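Local coordinates for Oxidored_FMN domain-containing protein (PDB 6L6J) that acts as a 6-hydroxypseudooxynicotine amine oxidase and binds FMN, a [4Fe-4S] cluster and ADP, the flavin probably serving as its redox centre, at residues 484-489 / 615-620; 491-496 / 526-531. All blocks are in the same frame, centred on the assembly; numbering follows the deposited sequence.

Both contacts reach the same mixed beta sheet, well away from the FMN barrel, and their centres are about 8 Å apart. Strands 612-621 and 522-527, one from each contact, are neighbours there: Val-616 probably hydrogen-bonds through its backbone to Tyr-526 and Glu-528, and Thr-617 packs on Glu-528. Contact 1 is partly the sheet itself: it pairs strand backbones at 484-485 and 619-620, buries Trp-485, Leu-615 and Val-616, and bridges its diverging ends with two waters. Contact 2 is smaller and nearer the surface, where the loop 491-496 reaches the end of a strand through charged, amide and aromatic groups. Gly-489 O packs against His-494 CB, joining the two along the loop.

Contact 1 (484-489 / 615-620); sequences KWRGEG and LVTGQL
An antiparallel beta ladder joins strand 483-485 to the end of strand 612-621. At its hydrogen-bonded pair Lys-484 N gives to Leu-620 O, while Leu-620 N meets Lys-484 O at 2.8 Å, nearly along the C=O axis. The next pair, Trp-485 and Gln-619, is non-hydrogen-bonded, and its side chains run side by side in the same direction. Gln-619 CG sits 3.7 Å from the centroid of the six-membered ring of Trp-485, a CH-pi contact over the face, and the amide beyond it stacks only 19° from the indole plane. Val-616 CG1 comes obliquely to Trp-485 CZ3, and Met-533 of helix 533-542 adds to this apolar packing. Arg-486 starts in the crowded position (chi1 66°), bends at chi3 and crosses Leu-620 at about a right angle, Leu-620 CD2 lying over one guanidinium face toward its rim. Arg-486 NE and NH2 grip Glu-488 OE1 side-on, in the guanidinium plane. Beyond a weak bond from Arg-486 N to Gly-618 O the chains separate, and one water links Arg-486 O, Leu-615 O and Thr-617 N. A second joins Arg-486 O to Gly-489 N and donates to Thr-617 OG1 at 2.6 Å, a hydroxyl also hydrogen-bonded to Val-490 O.

Contact 2 (491-496 / 526-531); sequences GRNHDE and YDEDYY
Arg-492 leaves the backbone with CG anti to N (chi1 -170°) and turns at chi3 (-72°), which lays its guanidinium flat on Tyr-530. Glu-528 bends at chi2 (-95°), bringing its carboxylate up to Asn-493. The guanidinium and phenol planes are nearly parallel, with Arg-492 CZ 4.1 Å from the Tyr-530 ring centroid in an off-centre cation-pi contact. Arg-492 NE also gives to the carbonyl Glu-528 O at 3.0 Å, from above the carbonyl plane. Both carboxylate oxygens use syn lone pairs: Glu-528 OE1 takes Asn-493 N at 2.7 Å, and Glu-528 OE2 takes Asn-493 ND2. Thr-553 OG1 bonds both Glu-528 OE2 and Tyr-530 OH, and a water donates to Glu-528 OE1. Tip to tip beside them, His-494 NE2 and Tyr-526 OH meet in a nearly straight hydrogen bond of 3.1 Å. The receiving chain is shaped by an Asx motif: Asp-527 OD1 accepts from the backbone N of Asp-529, an Asx turn, and from that of Tyr-530. An alanine in place of Glu-528 would remove both bonds to Asn-493 and would probably loosen the loop 491-496 from the turn that follows strand 522-527. With so many partners and Arg-492 nearby, the buried carboxylate is likely to stay ionised.

Contact 1 (484-489 / 615-620)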
loop_
_atom_site.group_PDB
_atom_site.type_symbol
_atom_site.label_atom_id
_atom_site.label_comp_id
_atom_site.label_asym_id
_atom_site.label_seq_id
_atom_site.Cartn_x
_atom_site.Cartn_y
_atom_site.Cartn_z
ATOM N N LYS A 484 -11.137 8.474 21.013
ATOM C CA LYS A 484 -10.518 7.743 22.145
ATOM C C LYS A 484 -10.912 6.264 22.063
ATOM O O LYS A 484 -12.042 5.952 21.655
ATOM C CB LYS A 484 -10.968 8.328 23.490
ATOM C CG LYS A 484 -10.174 9.543 23.973
ATOM C CD LYS A 484 -10.482 9.935 25.411
ATOM C CE LYS A 484 -10.300 8.788 26.399
ATOM N NZ LYS A 484 -10.357 9.255 27.806
ATOM N N TRP A 485 -10.021 5.379 22.476
ATOM C CA TRP A 485 -10.359 3.948 22.675
ATOM C C TRP A 485 -11.193 3.835 23.954
ATOM O O TRP A 485 -10.878 4.484 24.951
ATOM C CB TRP A 485 -9.094 3.081 22.676
ATOM C CG TRP A 485 -8.339 3.234 21.394
ATOM C CD1 TRP A 485 -7.515 4.262 21.040
ATOM C CD2 TRP A 485 -8.414 2.364 20.254
ATOM N NE1 TRP A 485 -7.029 4.061 19.781
ATOM C CE2 TRP A 485 -7.561 2.911 19.271
ATOM C CE3 TRP A 485 -9.084 1.161 19.986
ATOM C CZ2 TRP A 485 -7.382 2.305 18.030
ATOM C CZ3 TRP A 485 -8.899 0.556 18.761
ATOM C CH2 TRP A 485 -8.073 1.131 17.792
ATOM N N ARG A 486 -12.299 3.121 23.843
ATOM C CA ARG A 486 -13.288 2.881 24.916
ATOM C C ARG A 486 -12.914 1.580 25.639
ATOM O O ARG A 486 -12.109 0.786 25.068
ATOM C CB ARG A 486 -14.668 2.775 24.266
ATOM C CG ARG A 486 -14.813 1.547 23.373
ATOM C CD ARG A 486 -15.982 1.678 22.423
ATOM N NE ARG A 486 -17.263 1.767 23.113
ATOM C CZ ARG A 486 -18.429 1.874 22.502
ATOM N NH1 ARG A 486 -18.473 1.885 21.184
ATOM N NH2 ARG A 486 -19.540 1.935 23.211
ATOM N N GLY A 487 -13.512 1.333 26.809
ATOM C CA GLY A 487 -13.024 0.293 27.731
ATOM C C GLY A 487 -14.101 -0.601 28.321
ATOM O O GLY A 487 -13.805 -1.247 29.352
ATOM N N GLU A 488 -15.282 -0.691 27.703
ATOM C CA GLU A 488 -16.358 -1.613 28.168
ATOM C C GLU A 488 -16.449 -2.811 27.199
ATOM O O GLU A 488 -17.375 -3.636 27.345
ATOM C CB GLU A 488 -17.629 -0.800 28.452
ATOM C CG GLU A 488 -18.417 -0.336 27.242
ATOM C CD GLU A 488 -17.705 0.587 26.255
ATOM O OE1 GLU A 488 -18.153 1.760 26.088
ATOM O OE2 GLU A 488 -16.723 0.122 25.615
ATOM N N GLY A 489 -15.501 -2.933 26.261
ATOM C CA GLY A 489 -15.395 -4.071 25.321
ATOM C C GLY A 489 -16.452 -4.046 24.217
ATOM O O GLY A 489 -16.519 -5.013 23.434
ATOM N N LEU A 615 -8.556 -4.455 26.434
ATOM C CA LEU A 615 -9.709 -4.445 25.502
ATOM C C LEU A 615 -9.429 -3.477 24.337
ATOM O O LEU A 615 -9.312 -2.268 24.572
ATOM C CB LEU A 615 -10.968 -4.061 26.286
ATOM C CG LEU A 615 -11.363 -5.009 27.421
ATOM C CD1 LEU A 615 -12.537 -4.461 28.207
ATOM C CD2 LEU A 615 -11.699 -6.401 26.906
ATOM N N VAL A 616 -9.300 -4.022 23.123
ATOM C CA VAL A 616 -9.147 -3.261 21.845
ATOM C C VAL A 616 -10.373 -3.571 20.976
ATOM O O VAL A 616 -10.311 -4.547 20.186
ATOM C CB VAL A 616 -7.824 -3.608 21.121
ATOM C CG1 VAL A 616 -7.396 -2.480 20.198
ATOM C CG2 VAL A 616 -6.690 -3.940 22.079
ATOM N N THR A 617 -11.447 -2.779 21.128
ATOM C CA THR A 617 -12.794 -3.085 20.556
ATOM C C THR A 617 -13.386 -1.907 19.760
ATOM O O THR A 617 -14.413 -2.113 19.094
ATOM C CB THR A 617 -13.759 -3.551 21.658
ATOM O OG1 THR A 617 -13.937 -2.462 22.561
ATOM C CG2 THR A 617 -13.256 -4.769 22.402
ATOM N N GLY A 618 -12.783 -0.723 19.788
ATOM C CA GLY A 618 -13.281 0.402 18.974
ATOM C C GLY A 618 -12.967 1.735 19.612
ATOM O O GLY A 618 -12.315 1.747 20.692
ATOM N N GLN A 619 -13.373 2.810 18.931
ATOM C CA GLN A 619 -13.074 4.215 19.302
ATOM C C GLN A 619 -14.406 4.963 19.423
ATOM O O GLN A 619 -15.338 4.593 18.711
ATOM C CB GLN A 619 -12.168 4.864 18.253
ATOM C CG GLN A 619 -10.790 4.223 18.084
ATOM C CD GLN A 619 -10.132 4.599 16.770
ATOM O OE1 GLN A 619 -10.468 4.095 15.690
ATOM N NE2 GLN A 619 -9.165 5.492 16.851
ATOM N N LEU A 620 -14.493 5.936 20.329
ATOM C CA LEU A 620 -15.649 6.862 20.491
ATOM C C LEU A 620 -15.185 8.282 20.168
ATOM O O LEU A 620 -14.133 8.694 20.703
ATOM C CB LEU A 620 -16.176 6.819 21.929
ATOM C CG LEU A 620 -16.991 5.589 22.305
ATOM C CD1 LEU A 620 -17.152 5.504 23.826
ATOM C CD2 LEU A 620 -18.344 5.598 21.592
HETATM O O HOH W 1 -10.810 -0.412 23.099
HETATM O O HOH W 2 -13.171 -1.732 24.924
#

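Contact 2 (491-496 / 526-531)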
loop_
_atom_site.group_PDB
_atom_site.type_symbol
_atom_site.label_atom_id
_atom_site.label_comp_id
_atom_site.label_asym_id
_atom_site.label_seq_id
_atom_site.Cartn_x
_atom_site.Cartn_y
_atom_site.Cartn_z
ATOM N N GLY A 491 -18.236 -2.492 20.714
ATOM C CA GLY A 491 -17.835 -1.785 19.487
ATOM C C GLY A 491 -17.997 -2.609 18.233
ATOM O O GLY A 491 -18.097 -1.975 17.150
ATOM N N ARG A 492 -17.954 -3.943 18.334
ATOM C CA ARG A 492 -18.201 -4.860 17.184
ATOM C C ARG A 492 -19.250 -5.895 17.573
ATOM O O ARG A 492 -20.391 -5.678 17.195
ATOM C CB ARG A 492 -16.916 -5.523 16.686
ATOM C CG ARG A 492 -17.099 -6.273 15.373
ATOM C CD ARG A 492 -15.802 -6.858 14.845
ATOM N NE ARG A 492 -14.909 -5.830 14.343
ATOM C CZ ARG A 492 -14.969 -5.288 13.129
ATOM N NH1 ARG A 492 -15.900 -5.670 12.264
ATOM N NH2 ARG A 492 -14.105 -4.351 12.788
ATOM N N ASN A 493 -18.872 -6.958 18.287
ATOM C CA ASN A 493 -19.736 -8.142 18.552
ATOM C C ASN A 493 -20.383 -8.064 19.937
ATOM O O ASN A 493 -21.221 -8.912 20.227
ATOM C CB ASN A 493 -18.953 -9.440 18.377
ATOM C CG ASN A 493 -18.473 -9.570 16.949
ATOM O OD1 ASN A 493 -19.257 -9.353 16.029
ATOM N ND2 ASN A 493 -17.196 -9.882 16.764
ATOM N N HIS A 494 -19.976 -7.097 20.760
ATOM C CA HIS A 494 -20.630 -6.760 22.051
ATOM C C HIS A 494 -21.326 -5.409 21.887
ATOM O O HIS A 494 -20.604 -4.397 21.589
ATOM C CB HIS A 494 -19.623 -6.702 23.208
ATOM C CG HIS A 494 -18.779 -7.922 23.382
ATOM N ND1 HIS A 494 -19.037 -8.873 24.340
ATOM C CD2 HIS A 494 -17.646 -8.311 22.771
ATOM C CE1 HIS A 494 -18.116 -9.808 24.279
ATOM N NE2 HIS A 494 -17.251 -9.485 23.337
ATOM N N ASP A 495 -22.652 -5.409 22.069
ATOM C CA ASP A 495 -23.496 -4.193 22.208
ATOM C C ASP A 495 -23.526 -3.804 23.692
ATOM O O ASP A 495 -23.798 -2.635 23.991
ATOM C CB ASP A 495 -24.891 -4.438 21.611
ATOM C CG ASP A 495 -25.707 -5.539 22.285
ATOM O OD1 ASP A 495 -25.117 -6.486 22.820
ATOM O OD2 ASP A 495 -26.927 -5.438 22.276
ATOM N N GLU A 496 -23.236 -4.764 24.570
ATOM C CA GLU A 496 -23.382 -4.648 26.044
ATOM C C GLU A 496 -22.009 -4.746 26.705
ATOM O O GLU A 496 -21.184 -5.587 26.326
ATOM C CB GLU A 496 -24.315 -5.745 26.565
ATOM C CG GLU A 496 -25.796 -5.468 26.333
ATOM C CD GLU A 496 -26.350 -4.287 27.121
ATOM O OE1 GLU A 496 -26.025 -4.148 28.332
ATOM O OE2 GLU A 496 -27.092 -3.491 26.526
ATOM N N TYR A 526 -7.457 -8.444 23.856
ATOM C CA TYR A 526 -8.703 -8.861 23.163
ATOM C C TYR A 526 -8.901 -7.923 21.979
ATOM O O TYR A 526 -8.998 -6.690 22.195
ATOM C CB TYR A 526 -9.871 -8.856 24.144
ATOM C CG TYR A 526 -11.163 -9.440 23.627
ATOM C CD1 TYR A 526 -11.207 -10.677 23.001
ATOM C CD2 TYR A 526 -12.362 -8.775 23.832
ATOM C CE1 TYR A 526 -12.409 -11.213 22.568
ATOM C CE2 TYR A 526 -13.570 -9.303 23.415
ATOM C CZ TYR A 526 -13.590 -10.521 22.772
ATOM O OH TYR A 526 -14.787 -11.020 22.349
ATOM N N ASP A 527 -8.862 -8.497 20.775
ATOM C CA ASP A 527 -8.933 -7.768 19.487
ATOM C C ASP A 527 -10.327 -7.954 18.883
ATOM O O ASP A 527 -10.608 -9.055 18.386
ATOM C CB ASP A 527 -7.829 -8.232 18.540
ATOM C CG ASP A 527 -7.794 -7.442 17.255
ATOM O OD1 ASP A 527 -8.413 -6.343 17.241
ATOM O OD2 ASP A 527 -7.149 -7.930 16.289
ATOM N N GLU A 528 -11.150 -6.905 18.968
ATOM C CA GLU A 528 -12.429 -6.727 18.230
ATOM C C GLU A 528 -12.302 -5.541 17.249
ATOM O O GLU A 528 -13.352 -5.055 16.773
ATOM C CB GLU A 528 -13.560 -6.457 19.225
ATOM C CG GLU A 528 -14.109 -7.711 19.867
ATOM C CD GLU A 528 -15.329 -8.273 19.168
ATOM O OE1 GLU A 528 -16.363 -7.584 19.163
ATOM O OE2 GLU A 528 -15.233 -9.384 18.618
ATOM N N ASP A 529 -11.080 -5.051 17.007
ATOM C CA ASP A 529 -10.791 -3.952 16.053
ATOM C C ASP A 529 -10.351 -4.561 14.724
ATOM O O ASP A 529 -10.768 -4.027 13.698
ATOM C CB ASP A 529 -9.709 -3.018 16.584
ATOM C CG ASP A 529 -9.162 -2.084 15.528
ATOM O OD1 ASP A 529 -9.792 -1.051 15.284
ATOM O OD2 ASP A 529 -8.130 -2.432 14.942
ATOM N N TYR A 530 -9.513 -5.604 14.762
ATOM C CA TYR A 530 -9.158 -6.482 13.607
ATOM C C TYR A 530 -8.034 -5.864 12.756
ATOM O O TYR A 530 -7.727 -6.406 11.650
ATOM C CB TYR A 530 -10.392 -6.767 12.725
ATOM C CG TYR A 530 -11.453 -7.666 13.317
ATOM C CD1 TYR A 530 -11.383 -8.130 14.623
ATOM C CD2 TYR A 530 -12.562 -8.032 12.571
ATOM C CE1 TYR A 530 -12.354 -8.962 15.158
ATOM C CE2 TYR A 530 -13.564 -8.832 13.097
ATOM C CZ TYR A 530 -13.458 -9.305 14.391
ATOM O OH TYR A 530 -14.426 -10.140 14.848
ATOM N N TYR A 531 -7.414 -4.766 13.203
ATOM C CA TYR A 531 -6.266 -4.155 12.465
ATOM C C TYR A 531 -4.988 -4.229 13.322
ATOM O O TYR A 531 -4.776 -5.253 13.966
ATOM C CB TYR A 531 -6.758 -2.799 11.953
ATOM C CG TYR A 531 -5.866 -2.113 10.956
ATOM C CD1 TYR A 531 -4.843 -2.781 10.305
ATOM C CD2 TYR A 531 -6.014 -0.767 10.686
ATOM C CE1 TYR A 531 -3.992 -2.129 9.429
ATOM C CE2 TYR A 531 -5.189 -0.106 9.783
ATOM C CZ TYR A 531 -4.162 -0.783 9.156
ATOM O OH TYR A 531 -3.335 -0.142 8.264
HETATM O O HOH W 3 -17.262 -5.684 20.790
HETATM O O HOH W 4 -17.206 -10.479 13.760
#